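Local structure of hemopexin fold protein CP4 (Vigna unguiculata, 3OYO) at residues I118-R123 and S169-C174; G135-R140 and I152-D157; I4-R9 and Y17-N22; P181-F186 and I194-G199; G188-R193 and G207-I212. The protein is a seed protein of uncertain function with a four-bladed haemopexin-type beta-propeller fold that holds a calcium ion in its central channel. All coordinates share one frame; numbering follows the deposited sequence.

Interaction 1: residues I118-R123 and S169-C174; sequences IDSAFR and SGIDAC. With CA (calcium ion), chain C.
Asp-119 and Asp-172 meet through their main chains at a calcium ion: Asp-119 O lies 2.4 Å from the metal and Asp-172 O 2.5 Å. The two carbonyl oxygens are 3.3 Å from each other, a closeness of two acceptors that the shared cation accounts for, and Asn-5 and Asp-63 complete the protein side of the site. The carboxylates do not bind the ion: Asp-119 OD2 accepts from Gly-135 N and Asp-172 OD2 from Gly-188 N.

Among hydrogen bonds, Ser-120 OG gives its proton to Ile-171 O over 2.7 Å, arriving above the carbonyl plane, 52° out of it. The torsion that sets OG between its own N and carbonyl carbon (chi1 52°) aims it across the gap, where it also brushes Ile-171 CG2. One water bridges the segments, accepting from Ile-171 N and donating to Asp-119 OD2 as the second partner of that oxygen.

Packing continues with sulfur. Cys-174 SG sits at the edge of the Phe-122 ring, near its plane and 3.8 Å from CD1, a sulfur-aromatic contact, while 3.6 Å separates it from Ser-120 OG. Asp-119 and Ser-120 both face Phe-133, and Asp-172 and Ala-173 both face Phe-186, a classic beta bulge at the start of each strand, beside the metal-binding carbonyl. Two innermost blade strands converging on a metal along the central channel are the hallmark of the haemopexin propeller.

Interaction 2: residues G135-R140 and I152-D157; sequences GNKYVR and IRNIGD
Asn-136 O is gripped twice from across the contact: Ile-155 N donates to it at 2.8 Å, tilted 34° from the carbonyl plane, and Asn-154 CA adds a CA-H...O contact at 3.1 Å. Here the second segment passes from its strand into helix 155-158.

Asn-154 OD1 takes a hydrogen bond from Lys-137 NZ at 3.1 Å. The lysine chain bends at chi2 and again at chi4 (-55°), which folds its aliphatic part beside the asparagine; CD comes within 3.4 Å of Arg-153 O and CB rests on Ile-152 CG2. At the other end of the same amide, Asn-154 ND2 donates to Asp-157 OD2 at 2.9 Å, nearly in the amide plane, so both ends of the group are held and its rotation is fixed. An alanine in place of Lys-137 would probably leave Asn-154 OD1 without its ammonium donor and Arg-153 O without the methylene that lies against it.

Tyr-138 and Arg-153 form an antiparallel hydrogen-bonded pair, with bonds of 2.9 Å both from Tyr-138 N to Arg-153 O and from Arg-153 N to Tyr-138 O. Their side chains run alongside each other, ring and guanidinium planes 47° apart, and a water joins Tyr-138 OH to Arg-153 NH1. Asn-154 O meets the ring at its edge. Such a hairpin of the third and outermost strands, followed by a short helix, is characteristic of a haemopexin propeller blade.

Interaction 3: residues I4-R9 and Y17-N22; sequences INAAFR and YFFAKN. With CA (calcium ion), chain C.
Phe-8 and Tyr-17 meet in the first hairpin of a haemopexin propeller blade, where strands 6-9 and 15-20 run antiparallel. On one side of the sheet three rings cluster. Tyr-17 CD2 bulges over one face of the Phe-8 ring, 3.5 Å from CE2, the two planes at 31°. Phe-19 abuts the same ring rim to rim, CE2 to Phe-8 CE1 at 3.6 Å, and the low profile of Ala-6 gives its CB and ring edge a place to settle. The torsion of Phe-8, with CG between its own N and carbonyl carbon (chi1 76°), tilts the ring back over the neighbouring strand, where both partners touch it.

On the other side the Phe-18 ring is the bump. The methyl Ile-4 CD1 lies over its face in a CH-pi contact, 3.8 Å from the ring centroid and 18° off the normal, while Ala-7 CB fits against the ring edge at CD1. Trp-216 also meets Phe-18 edge-to-face.

The register slips at a classic beta bulge, where Asn-5 and Ala-6 both face Phe-19: Phe-19 O accepts from Asn-5 N at 2.7 Å and from Ala-6 N at 3.3 Å. The bulge turns Asn-5 to the calcium ion, which it binds twice, through O at 2.5 Å and through OD1 at 2.7 Å.

Interaction 4: residues P181-F186 and I194-G199; sequences PEAYLF and IDFTPG
Ala-183 and Ile-194 face each other as an antiparallel hydrogen-bonded pair, Ala-183 N donating to Ile-194 O at 3.1 Å and Ile-194 N to Ala-183 O at 3.0 Å. Glu-182 and Asp-195 form the adjoining non-hydrogen-bonded pair, and Phe-196 N then closes on Pro-181 O, also at 3.0 Å. Pro-181 follows a cis peptide bond at the start of the strand.

The side chains of the paired residues divide between the two faces of the sheet. On one, Ile-194 reaches back over the first strand: CG1, between its own N and carbonyl carbon (chi1 69°), lies 3.8 Å from Ala-183 CB, and CD1 extends to Leu-185 CD2. The Phe-196 ring lies beside the same methyl, with CE2 4.0 Å from Ala-183 CB, and meets Phe-122 of the neighbouring blade. On the other face the carboxylates of Glu-182 and Asp-195 stay apart, Glu-182 OE1 to Asp-195 OD2 being 4.8 Å; Arg-193 pairs with Glu-182 in a salt bridge and would probably ease the repulsion.

At the end of the pairing the proline ring leans on the second segment, Pro-181 CB lying 3.3 Å from Phe-196 O. This is the central hairpin of a four-stranded propeller blade, whose Phe-196 ring carries the packing on to the adjacent blade.

Interaction 5: residues G188-R193 and G207-I212; sequences GQNYVR and GNIRPI
Tyr-191 and Arg-210 pair antiparallel across the two segments, whose end-to-end directions lie 140° apart, with Tyr-191 N to Arg-210 O at 2.9 Å and Arg-210 N to Tyr-191 O at 3.0 Å. Gly-207 N on Arg-193 O and Ile-212 N on Gln-189 O extend the bonding at the two ends.

The tyrosine ring, with CG between the backbone N and the carbonyl carbon (chi1 88°), rests CE1 against Arg-210 CB at 3.8 Å, with Pro-211 O at its edge; Trp-216 meets it edge-to-face. Tyr-191 CB lies 4.0 Å from Ile-212 CG1. An alanine in place of Tyr-191 would probably open a gap beside Arg-210 CB and Trp-216.

Elsewhere Ile-209 CG2 packs on Asn-190 CB at 3.7 Å, and Ile-209 CG1 touches Val-192 CG2. The guanidinium groups remain separate, Arg-193 NH2 and Arg-210 NH1 being 6.7 Å apart, which implies that main-chain bonds and apolar contact, not the charged ends, hold the hairpin together.

How the interactions relate
The five contacts illustrate how a propeller couples blades around one axis. Interactions 1 and 3 share the calcium ion, their centres 11 Å apart, and touch where Ala-173 CB lies 3.6 Å from Ile-4 O. From interaction 1 two carboxylates reach outward: Asp-119 OD2 to Gly-135 N of interaction 2 at 2.8 Å, and Asp-172 OD2 to Gly-188 N of interaction 5 at 2.7 Å, linking the metal-binding residues to blade turns. Interactions 4 and 5 share strand 190-195 within one blade. That blade packs on the first through Phe-18 and Phe-186, CZ to CZ 3.6 Å. Interactions 2 and 3 stay about 11 Å apart at their nearest atoms.

Interaction 1: residues I118-R123 and S169-C174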
# COMPACT_ATOMS: atom_id res chain seq x y z
N ILE A 118 -4.66 0.60 9.81
CA ILE A 118 -3.46 -0.05 9.30
C ILE A 118 -2.62 0.98 8.55
O ILE A 118 -3.12 1.65 7.65
CB ILE A 118 -3.82 -1.22 8.32
CG1 ILE A 118 -4.64 -2.24 9.12
CG2 ILE A 118 -2.50 -1.87 7.81
CD1 ILE A 118 -5.08 -3.51 8.41
N ASP A 119 -1.36 1.12 8.97
CA ASP A 119 -0.47 2.10 8.32
C ASP A 119 -0.26 1.85 6.83
O ASP A 119 -0.39 2.75 6.05
CB ASP A 119 0.88 2.11 9.00
CG ASP A 119 0.81 2.71 10.39
OD1 ASP A 119 -0.20 3.36 10.71
OD2 ASP A 119 1.73 2.50 11.16
N SER A 120 0.13 0.62 6.45
CA SER A 120 0.39 0.34 5.03
C SER A 120 0.38 -1.20 4.89
O SER A 120 0.16 -1.91 5.86
CB SER A 120 1.76 0.92 4.58
OG SER A 120 2.76 0.48 5.48
N ALA A 121 0.58 -1.67 3.67
CA ALA A 121 0.55 -3.13 3.38
C ALA A 121 1.00 -3.35 1.92
O ALA A 121 0.78 -2.49 1.06
CB ALA A 121 -0.91 -3.65 3.56
N PHE A 122 1.65 -4.48 1.63
CA PHE A 122 1.98 -4.79 0.26
C PHE A 122 1.72 -6.26 -0.00
O PHE A 122 1.81 -7.12 0.89
CB PHE A 122 3.40 -4.34 -0.16
CG PHE A 122 4.51 -5.13 0.48
CD1 PHE A 122 5.09 -4.70 1.69
CD2 PHE A 122 4.98 -6.31 -0.10
CE1 PHE A 122 6.11 -5.45 2.26
CE2 PHE A 122 6.00 -7.06 0.48
CZ PHE A 122 6.56 -6.63 1.68
N ARG A 123 1.40 -6.55 -1.25
CA ARG A 123 1.18 -7.92 -1.72
C ARG A 123 2.45 -8.77 -1.76
O ARG A 123 3.45 -8.39 -2.37
CB ARG A 123 0.60 -7.87 -3.14
CG ARG A 123 0.26 -9.23 -3.72
CD ARG A 123 -0.89 -9.89 -3.00
NE ARG A 123 -1.58 -10.88 -3.84
CZ ARG A 123 -1.23 -12.17 -3.92
NH1 ARG A 123 -0.16 -12.62 -3.24
NH2 ARG A 123 -1.95 -13.00 -4.70
N SER A 169 10.16 1.83 13.07
CA SER A 169 8.97 2.09 13.89
C SER A 169 7.70 2.40 13.07
O SER A 169 6.73 2.92 13.59
CB SER A 169 9.23 3.18 14.91
OG SER A 169 9.38 4.40 14.22
N GLY A 170 7.73 2.07 11.78
CA GLY A 170 6.57 2.33 10.96
C GLY A 170 6.84 2.60 9.52
O GLY A 170 7.92 3.09 9.13
N ILE A 171 5.83 2.28 8.70
CA ILE A 171 5.89 2.44 7.26
C ILE A 171 4.60 3.16 6.82
O ILE A 171 3.49 2.60 6.95
CB ILE A 171 6.02 1.05 6.51
CG1 ILE A 171 7.28 0.30 6.99
CG2 ILE A 171 6.08 1.24 4.98
CD1 ILE A 171 7.49 -1.13 6.50
N ASP A 172 4.74 4.37 6.26
CA ASP A 172 3.60 5.13 5.80
C ASP A 172 2.89 4.55 4.59
O ASP A 172 1.69 4.69 4.47
CB ASP A 172 3.97 6.58 5.52
CG ASP A 172 4.17 7.37 6.78
OD1 ASP A 172 3.39 7.22 7.74
OD2 ASP A 172 5.10 8.18 6.82
N ALA A 173 3.62 3.95 3.66
CA ALA A 173 3.00 3.37 2.49
C ALA A 173 3.98 2.44 1.85
O ALA A 173 5.19 2.54 2.13
CB ALA A 173 2.53 4.46 1.47
N CYS A 174 3.48 1.54 1.01
CA CYS A 174 4.34 0.60 0.29
C CYS A 174 3.52 -0.11 -0.74
O CYS A 174 2.30 -0.08 -0.66
CB CYS A 174 4.98 -0.43 1.24
SG CYS A 174 3.90 -1.20 2.45
CA CA C . -0.63 5.09 5.43
O HOH W 1 3.75 0.71 10.19

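Interaction 2: residues G135-R140 and I152-D157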
# COMPACT_ATOMS: atom_id res chain seq x y z
N GLY A 135 2.33 0.74 13.20
CA GLY A 135 3.40 1.13 14.11
C GLY A 135 4.63 0.30 13.82
O GLY A 135 4.97 0.07 12.66
N ASN A 136 5.26 -0.21 14.88
CA ASN A 136 6.47 -1.02 14.75
C ASN A 136 6.14 -2.52 14.61
O ASN A 136 7.01 -3.34 14.70
CB ASN A 136 7.37 -0.76 15.97
CG ASN A 136 6.83 -1.40 17.26
OD1 ASN A 136 5.66 -1.70 17.37
ND2 ASN A 136 7.70 -1.62 18.21
N LYS A 137 4.89 -2.86 14.40
CA LYS A 137 4.45 -4.24 14.25
C LYS A 137 4.05 -4.54 12.81
O LYS A 137 3.67 -3.65 12.06
CB LYS A 137 3.25 -4.52 15.19
CG LYS A 137 3.53 -4.49 16.69
CD LYS A 137 4.50 -5.62 17.04
CE LYS A 137 4.65 -5.93 18.56
NZ LYS A 137 5.02 -4.72 19.35
N TYR A 138 4.11 -5.82 12.43
CA TYR A 138 3.61 -6.30 11.14
C TYR A 138 3.09 -7.72 11.34
O TYR A 138 3.38 -8.36 12.37
CB TYR A 138 4.68 -6.31 10.05
CG TYR A 138 5.64 -7.45 10.16
CD1 TYR A 138 6.79 -7.35 10.95
CD2 TYR A 138 5.41 -8.62 9.48
CE1 TYR A 138 7.68 -8.41 11.06
CE2 TYR A 138 6.27 -9.69 9.59
CZ TYR A 138 7.40 -9.57 10.39
OH TYR A 138 8.23 -10.64 10.47
N VAL A 139 2.27 -8.18 10.39
CA VAL A 139 1.78 -9.53 10.40
C VAL A 139 1.39 -9.86 8.94
O VAL A 139 0.97 -8.97 8.19
CB VAL A 139 0.51 -9.66 11.30
CG1 VAL A 139 -0.72 -9.08 10.59
CG2 VAL A 139 0.28 -11.07 11.72
N ARG A 140 1.53 -11.14 8.56
CA ARG A 140 1.08 -11.59 7.26
C ARG A 140 -0.32 -12.13 7.37
O ARG A 140 -0.68 -12.71 8.38
CB ARG A 140 2.02 -12.64 6.68
CG ARG A 140 3.41 -12.14 6.47
CD ARG A 140 4.43 -13.15 6.94
NE ARG A 140 4.27 -14.43 6.26
CZ ARG A 140 4.64 -15.63 6.75
NH1 ARG A 140 5.19 -15.77 7.94
NH2 ARG A 140 4.42 -16.70 6.04
N ILE A 152 2.26 -11.81 15.03
CA ILE A 152 2.51 -10.38 14.93
C ILE A 152 3.93 -10.14 15.44
O ILE A 152 4.26 -10.61 16.55
CB ILE A 152 1.50 -9.53 15.78
CG1 ILE A 152 0.05 -9.83 15.36
CG2 ILE A 152 1.80 -8.05 15.57
CD1 ILE A 152 -1.02 -9.15 16.24
N ARG A 153 4.77 -9.44 14.68
CA ARG A 153 6.17 -9.23 15.10
C ARG A 153 6.62 -7.78 14.96
O ARG A 153 5.99 -6.99 14.25
CB ARG A 153 7.11 -10.15 14.31
CG ARG A 153 6.72 -11.64 14.36
CD ARG A 153 7.52 -12.44 13.34
NE ARG A 153 8.94 -12.41 13.72
CZ ARG A 153 9.95 -12.85 12.98
NH1 ARG A 153 9.72 -13.37 11.78
NH2 ARG A 153 11.21 -12.77 13.43
N ASN A 154 7.71 -7.42 15.61
CA ASN A 154 8.30 -6.10 15.37
C ASN A 154 8.96 -6.10 14.02
O ASN A 154 9.58 -7.10 13.62
CB ASN A 154 9.36 -5.75 16.43
CG ASN A 154 8.79 -5.70 17.82
OD1 ASN A 154 7.77 -5.09 18.08
ND2 ASN A 154 9.46 -6.37 18.72
N ILE A 155 8.83 -4.98 13.30
CA ILE A 155 9.41 -4.84 11.96
C ILE A 155 10.91 -5.12 12.06
O ILE A 155 11.47 -5.85 11.24
CB ILE A 155 9.13 -3.42 11.36
CG1 ILE A 155 7.61 -3.19 11.14
CG2 ILE A 155 9.88 -3.27 10.04
CD1 ILE A 155 7.20 -1.71 10.88
N GLY A 156 11.53 -4.55 13.08
CA GLY A 156 12.95 -4.70 13.33
C GLY A 156 13.43 -6.11 13.51
O GLY A 156 14.52 -6.44 13.10
N ASP A 157 12.59 -6.94 14.11
CA ASP A 157 12.91 -8.36 14.31
C ASP A 157 12.67 -9.20 13.07
O ASP A 157 13.50 -10.06 12.73
CB ASP A 157 12.09 -8.94 15.46
CG ASP A 157 12.40 -8.27 16.76
OD1 ASP A 157 13.58 -7.97 17.00
OD2 ASP A 157 11.48 -8.05 17.55
O HOH W 2 8.00 -13.06 9.63

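Interaction 3: residues I4-R9 and Y17-N22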
# COMPACT_ATOMS: atom_id res chain seq x y z
N ILE A 4 3.31 10.22 0.69
CA ILE A 4 2.41 9.22 0.14
C ILE A 4 1.79 8.45 1.34
O ILE A 4 2.48 7.96 2.23
CB ILE A 4 3.18 8.27 -0.86
CG1 ILE A 4 3.72 9.10 -2.05
CG2 ILE A 4 2.27 7.11 -1.35
CD1 ILE A 4 4.79 8.42 -2.89
N ASN A 5 0.45 8.37 1.35
CA ASN A 5 -0.24 7.75 2.41
C ASN A 5 -0.63 6.32 2.05
O ASN A 5 -0.86 5.50 2.93
CB ASN A 5 -1.47 8.57 2.80
CG ASN A 5 -1.90 8.32 4.24
OD1 ASN A 5 -1.14 7.71 4.99
ND2 ASN A 5 -3.06 8.84 4.65
N ALA A 6 -0.75 6.01 0.76
CA ALA A 6 -1.12 4.63 0.38
C ALA A 6 -0.73 4.39 -1.05
O ALA A 6 -0.62 5.35 -1.82
CB ALA A 6 -2.63 4.41 0.58
N ALA A 7 -0.53 3.14 -1.42
CA ALA A 7 -0.10 2.81 -2.79
C ALA A 7 -0.43 1.37 -3.09
O ALA A 7 -0.37 0.53 -2.20
CB ALA A 7 1.43 3.01 -2.92
N PHE A 8 -0.81 1.08 -4.33
CA PHE A 8 -1.05 -0.30 -4.71
C PHE A 8 -0.79 -0.42 -6.19
O PHE A 8 -1.07 0.50 -7.00
CB PHE A 8 -2.45 -0.83 -4.29
CG PHE A 8 -3.62 -0.35 -5.13
CD1 PHE A 8 -4.43 0.73 -4.71
CD2 PHE A 8 -3.96 -1.00 -6.31
CE1 PHE A 8 -5.55 1.13 -5.44
CE2 PHE A 8 -5.06 -0.59 -7.09
CZ PHE A 8 -5.87 0.49 -6.66
N ARG A 9 -0.27 -1.56 -6.58
CA ARG A 9 0.05 -1.69 -7.96
C ARG A 9 -1.14 -2.17 -8.74
O ARG A 9 -1.95 -2.98 -8.25
CB ARG A 9 1.26 -2.57 -8.16
CG ARG A 9 0.99 -4.02 -8.13
CD ARG A 9 2.13 -4.63 -8.86
NE ARG A 9 1.95 -6.04 -9.15
CZ ARG A 9 1.70 -6.99 -8.26
NH1 ARG A 9 1.49 -6.72 -6.97
NH2 ARG A 9 1.61 -8.23 -8.68
N TYR A 17 -0.80 3.28 -8.25
CA TYR A 17 -1.64 4.32 -7.66
C TYR A 17 -1.01 4.76 -6.34
O TYR A 17 -0.70 3.94 -5.45
CB TYR A 17 -3.05 3.79 -7.43
CG TYR A 17 -3.77 3.35 -8.70
CD1 TYR A 17 -4.45 4.28 -9.51
CD2 TYR A 17 -3.76 2.02 -9.11
CE1 TYR A 17 -5.11 3.87 -10.66
CE2 TYR A 17 -4.39 1.61 -10.26
CZ TYR A 17 -5.08 2.54 -11.04
OH TYR A 17 -5.70 2.10 -12.22
N PHE A 18 -0.78 6.07 -6.22
CA PHE A 18 -0.28 6.70 -4.98
C PHE A 18 -1.41 7.55 -4.47
O PHE A 18 -2.01 8.28 -5.25
CB PHE A 18 0.92 7.62 -5.27
CG PHE A 18 2.24 6.87 -5.49
CD1 PHE A 18 2.41 5.55 -5.08
CD2 PHE A 18 3.31 7.52 -6.09
CE1 PHE A 18 3.61 4.89 -5.26
CE2 PHE A 18 4.54 6.86 -6.28
CZ PHE A 18 4.69 5.55 -5.88
N PHE A 19 -1.70 7.45 -3.17
CA PHE A 19 -2.77 8.26 -2.53
C PHE A 19 -2.18 9.20 -1.48
O PHE A 19 -1.22 8.85 -0.77
CB PHE A 19 -3.86 7.35 -1.88
CG PHE A 19 -4.53 6.42 -2.85
CD1 PHE A 19 -5.70 6.80 -3.51
CD2 PHE A 19 -3.97 5.16 -3.16
CE1 PHE A 19 -6.30 5.95 -4.45
CE2 PHE A 19 -4.59 4.31 -4.08
CZ PHE A 19 -5.74 4.69 -4.72
N ALA A 20 -2.74 10.41 -1.40
CA ALA A 20 -2.36 11.38 -0.39
C ALA A 20 -3.62 12.21 -0.13
O ALA A 20 -4.20 12.81 -1.06
CB ALA A 20 -1.17 12.26 -0.87
N LYS A 21 -4.02 12.24 1.14
CA LYS A 21 -5.31 12.80 1.61
C LYS A 21 -6.43 12.20 0.81
O LYS A 21 -6.47 11.00 0.60
CB LYS A 21 -5.36 14.32 1.39
CG LYS A 21 -4.09 15.08 1.61
CD LYS A 21 -3.89 15.43 3.05
CE LYS A 21 -3.06 16.70 3.05
NZ LYS A 21 -2.11 16.78 4.18
N ASN A 22 -7.30 13.08 0.29
CA ASN A 22 -8.47 12.74 -0.54
C ASN A 22 -8.19 12.68 -2.04
O ASN A 22 -9.12 12.76 -2.84
CB ASN A 22 -9.59 13.78 -0.23
CG ASN A 22 -9.24 15.22 -0.72
OD1 ASN A 22 -8.08 15.53 -1.03
ND2 ASN A 22 -10.25 16.10 -0.75
CA CA C . -0.63 5.09 5.43
O HOH W 3 -4.84 9.45 2.33

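Interaction 4: residues P181-F186 and I194-G199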
# COMPACT_ATOMS: atom_id res chain seq x y z
N PRO A 181 10.95 -10.10 -6.93
CA PRO A 181 10.18 -9.89 -5.70
C PRO A 181 10.61 -8.57 -4.99
O PRO A 181 11.09 -8.60 -3.86
CB PRO A 181 10.58 -11.11 -4.87
CG PRO A 181 12.11 -11.29 -5.21
CD PRO A 181 12.29 -10.67 -6.61
N GLU A 182 10.43 -7.44 -5.66
CA GLU A 182 10.78 -6.12 -5.07
C GLU A 182 9.54 -5.39 -4.54
O GLU A 182 8.42 -5.69 -4.92
CB GLU A 182 11.49 -5.24 -6.12
CG GLU A 182 12.87 -5.77 -6.50
CD GLU A 182 13.55 -4.95 -7.57
OE1 GLU A 182 14.64 -5.37 -7.96
OE2 GLU A 182 13.01 -3.90 -8.02
N ALA A 183 9.76 -4.45 -3.63
CA ALA A 183 8.71 -3.64 -3.07
C ALA A 183 9.31 -2.28 -2.74
O ALA A 183 10.53 -2.14 -2.58
CB ALA A 183 8.08 -4.30 -1.80
N TYR A 184 8.46 -1.27 -2.64
CA TYR A 184 8.92 0.06 -2.28
C TYR A 184 8.25 0.41 -0.98
O TYR A 184 7.03 0.17 -0.83
CB TYR A 184 8.52 1.06 -3.38
CG TYR A 184 9.27 0.85 -4.67
CD1 TYR A 184 10.58 1.32 -4.82
CD2 TYR A 184 8.68 0.16 -5.74
CE1 TYR A 184 11.26 1.14 -6.04
CE2 TYR A 184 9.36 -0.01 -6.95
CZ TYR A 184 10.65 0.48 -7.08
OH TYR A 184 11.33 0.27 -8.26
N LEU A 185 9.02 0.97 -0.05
CA LEU A 185 8.51 1.39 1.27
C LEU A 185 8.61 2.90 1.36
O LEU A 185 9.60 3.47 0.88
CB LEU A 185 9.32 0.75 2.42
CG LEU A 185 9.69 -0.75 2.39
CD1 LEU A 185 10.34 -1.15 3.73
CD2 LEU A 185 8.47 -1.63 2.04
N PHE A 186 7.62 3.55 1.95
CA PHE A 186 7.60 5.03 2.01
C PHE A 186 7.41 5.44 3.48
O PHE A 186 6.62 4.82 4.20
CB PHE A 186 6.47 5.61 1.14
CG PHE A 186 6.59 5.30 -0.33
CD1 PHE A 186 7.29 6.16 -1.19
CD2 PHE A 186 6.00 4.16 -0.86
CE1 PHE A 186 7.39 5.88 -2.55
CE2 PHE A 186 6.10 3.87 -2.21
CZ PHE A 186 6.79 4.73 -3.07
N ILE A 194 13.31 -2.57 -1.63
CA ILE A 194 13.65 -3.87 -1.02
C ILE A 194 13.47 -5.08 -1.95
O ILE A 194 12.67 -5.08 -2.91
CB ILE A 194 12.86 -4.15 0.29
CG1 ILE A 194 11.36 -4.40 0.02
CG2 ILE A 194 13.19 -3.10 1.35
CD1 ILE A 194 10.59 -5.02 1.24
N ASP A 195 14.22 -6.14 -1.64
CA ASP A 195 14.08 -7.40 -2.32
C ASP A 195 13.77 -8.40 -1.21
O ASP A 195 14.63 -8.67 -0.36
CB ASP A 195 15.40 -7.74 -3.04
CG ASP A 195 15.34 -9.07 -3.80
OD1 ASP A 195 15.12 -10.12 -3.17
OD2 ASP A 195 15.48 -9.05 -5.03
N PHE A 196 12.54 -8.93 -1.21
CA PHE A 196 12.10 -9.80 -0.11
C PHE A 196 11.93 -11.21 -0.66
O PHE A 196 11.81 -11.42 -1.86
CB PHE A 196 10.82 -9.27 0.57
CG PHE A 196 9.62 -9.29 -0.33
CD1 PHE A 196 8.80 -10.43 -0.40
CD2 PHE A 196 9.31 -8.19 -1.13
CE1 PHE A 196 7.74 -10.51 -1.29
CE2 PHE A 196 8.21 -8.25 -2.03
CZ PHE A 196 7.43 -9.40 -2.10
N THR A 197 11.97 -12.20 0.24
CA THR A 197 11.78 -13.61 -0.12
C THR A 197 10.90 -14.25 0.94
O THR A 197 11.34 -14.46 2.07
CB THR A 197 13.14 -14.37 -0.34
OG1 THR A 197 14.11 -13.97 0.62
CG2 THR A 197 13.70 -14.05 -1.72
N PRO A 198 9.61 -14.50 0.60
CA PRO A 198 8.59 -15.04 1.51
C PRO A 198 9.09 -16.18 2.41
O PRO A 198 9.85 -17.06 1.96
CB PRO A 198 7.48 -15.50 0.57
CG PRO A 198 7.55 -14.56 -0.53
CD PRO A 198 9.03 -14.28 -0.74
N GLY A 199 8.67 -16.14 3.68
CA GLY A 199 9.17 -17.06 4.69
C GLY A 199 10.46 -16.57 5.36
O GLY A 199 10.62 -16.71 6.58

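Interaction 5: residues G188-R193 and G207-I212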
# COMPACT_ATOMS: atom_id res chain seq x y z
N GLY A 188 7.43 9.18 5.79
CA GLY A 188 7.52 10.66 5.72
C GLY A 188 7.75 11.17 4.31
O GLY A 188 6.86 11.05 3.46
N GLN A 189 8.95 11.70 4.07
CA GLN A 189 9.38 12.26 2.80
C GLN A 189 10.31 11.30 2.03
O GLN A 189 10.65 11.57 0.88
CB GLN A 189 10.19 13.54 3.04
CG GLN A 189 9.45 14.65 3.72
CD GLN A 189 10.32 15.92 3.89
OE1 GLN A 189 9.88 16.92 4.44
NE2 GLN A 189 11.57 15.87 3.40
N ASN A 190 10.71 10.21 2.69
CA ASN A 190 11.66 9.27 2.13
C ASN A 190 11.08 7.92 1.69
O ASN A 190 9.92 7.61 2.01
CB ASN A 190 12.75 9.02 3.20
CG ASN A 190 13.47 10.30 3.56
OD1 ASN A 190 14.01 10.98 2.68
ND2 ASN A 190 13.48 10.66 4.84
N TYR A 191 11.88 7.16 0.94
CA TYR A 191 11.48 5.84 0.48
C TYR A 191 12.75 5.00 0.27
O TYR A 191 13.87 5.52 0.20
CB TYR A 191 10.63 5.92 -0.83
CG TYR A 191 11.49 5.91 -2.09
CD1 TYR A 191 12.28 7.01 -2.43
CD2 TYR A 191 11.52 4.79 -2.93
CE1 TYR A 191 13.10 6.98 -3.54
CE2 TYR A 191 12.34 4.76 -4.07
CZ TYR A 191 13.13 5.86 -4.35
OH TYR A 191 13.94 5.82 -5.45
N VAL A 192 12.53 3.69 0.16
CA VAL A 192 13.61 2.80 -0.12
C VAL A 192 13.05 1.60 -0.88
O VAL A 192 11.86 1.27 -0.78
CB VAL A 192 14.28 2.29 1.21
CG1 VAL A 192 13.39 1.32 1.92
CG2 VAL A 192 15.65 1.65 0.92
N ARG A 193 13.93 0.93 -1.60
CA ARG A 193 13.60 -0.28 -2.33
C ARG A 193 14.11 -1.50 -1.57
O ARG A 193 15.18 -1.46 -0.95
CB ARG A 193 14.23 -0.24 -3.74
CG ARG A 193 13.92 -1.46 -4.60
CD ARG A 193 14.39 -1.27 -6.05
NE ARG A 193 15.80 -0.94 -6.16
CZ ARG A 193 16.76 -1.80 -6.51
NH1 ARG A 193 16.49 -3.09 -6.77
NH2 ARG A 193 17.99 -1.37 -6.60
N GLY A 207 17.96 -1.19 -0.12
CA GLY A 207 18.75 -0.21 -0.89
C GLY A 207 19.05 0.93 0.03
O GLY A 207 18.58 0.92 1.16
N ASN A 208 19.78 1.95 -0.42
CA ASN A 208 19.94 3.16 0.40
C ASN A 208 18.67 4.03 0.32
O ASN A 208 17.94 4.01 -0.69
CB ASN A 208 21.22 3.95 0.06
CG ASN A 208 21.49 4.00 -1.42
OD1 ASN A 208 20.66 4.47 -2.19
ND2 ASN A 208 22.65 3.49 -1.85
N ILE A 209 18.39 4.73 1.41
CA ILE A 209 17.17 5.53 1.56
C ILE A 209 17.35 6.87 0.88
O ILE A 209 18.44 7.43 0.95
CB ILE A 209 16.84 5.69 3.03
CG1 ILE A 209 16.75 4.29 3.69
CG2 ILE A 209 15.59 6.59 3.24
CD1 ILE A 209 16.62 4.35 5.20
N ARG A 210 16.30 7.34 0.19
CA ARG A 210 16.35 8.54 -0.65
C ARG A 210 15.08 9.37 -0.49
O ARG A 210 14.04 8.85 -0.08
CB ARG A 210 16.43 8.16 -2.13
CG ARG A 210 17.75 7.65 -2.54
CD ARG A 210 17.66 7.01 -3.90
NE ARG A 210 18.95 6.39 -4.21
CZ ARG A 210 19.19 5.60 -5.25
NH1 ARG A 210 18.22 5.29 -6.11
NH2 ARG A 210 20.42 5.10 -5.43
N PRO A 211 15.17 10.68 -0.78
CA PRO A 211 13.97 11.50 -0.72
C PRO A 211 13.06 11.10 -1.87
O PRO A 211 13.52 10.86 -2.98
CB PRO A 211 14.52 12.92 -0.89
CG PRO A 211 15.97 12.84 -0.42
CD PRO A 211 16.38 11.50 -0.99
N ILE A 212 11.77 11.02 -1.59
CA ILE A 212 10.78 10.64 -2.58
C ILE A 212 10.85 11.50 -3.86
O ILE A 212 10.76 11.01 -5.01
CB ILE A 212 9.34 10.72 -1.97
CG1 ILE A 212 9.17 9.64 -0.89
CG2 ILE A 212 8.29 10.56 -3.04
CD1 ILE A 212 7.86 9.80 0.02
O HOH W 4 16.66 2.72 -2.45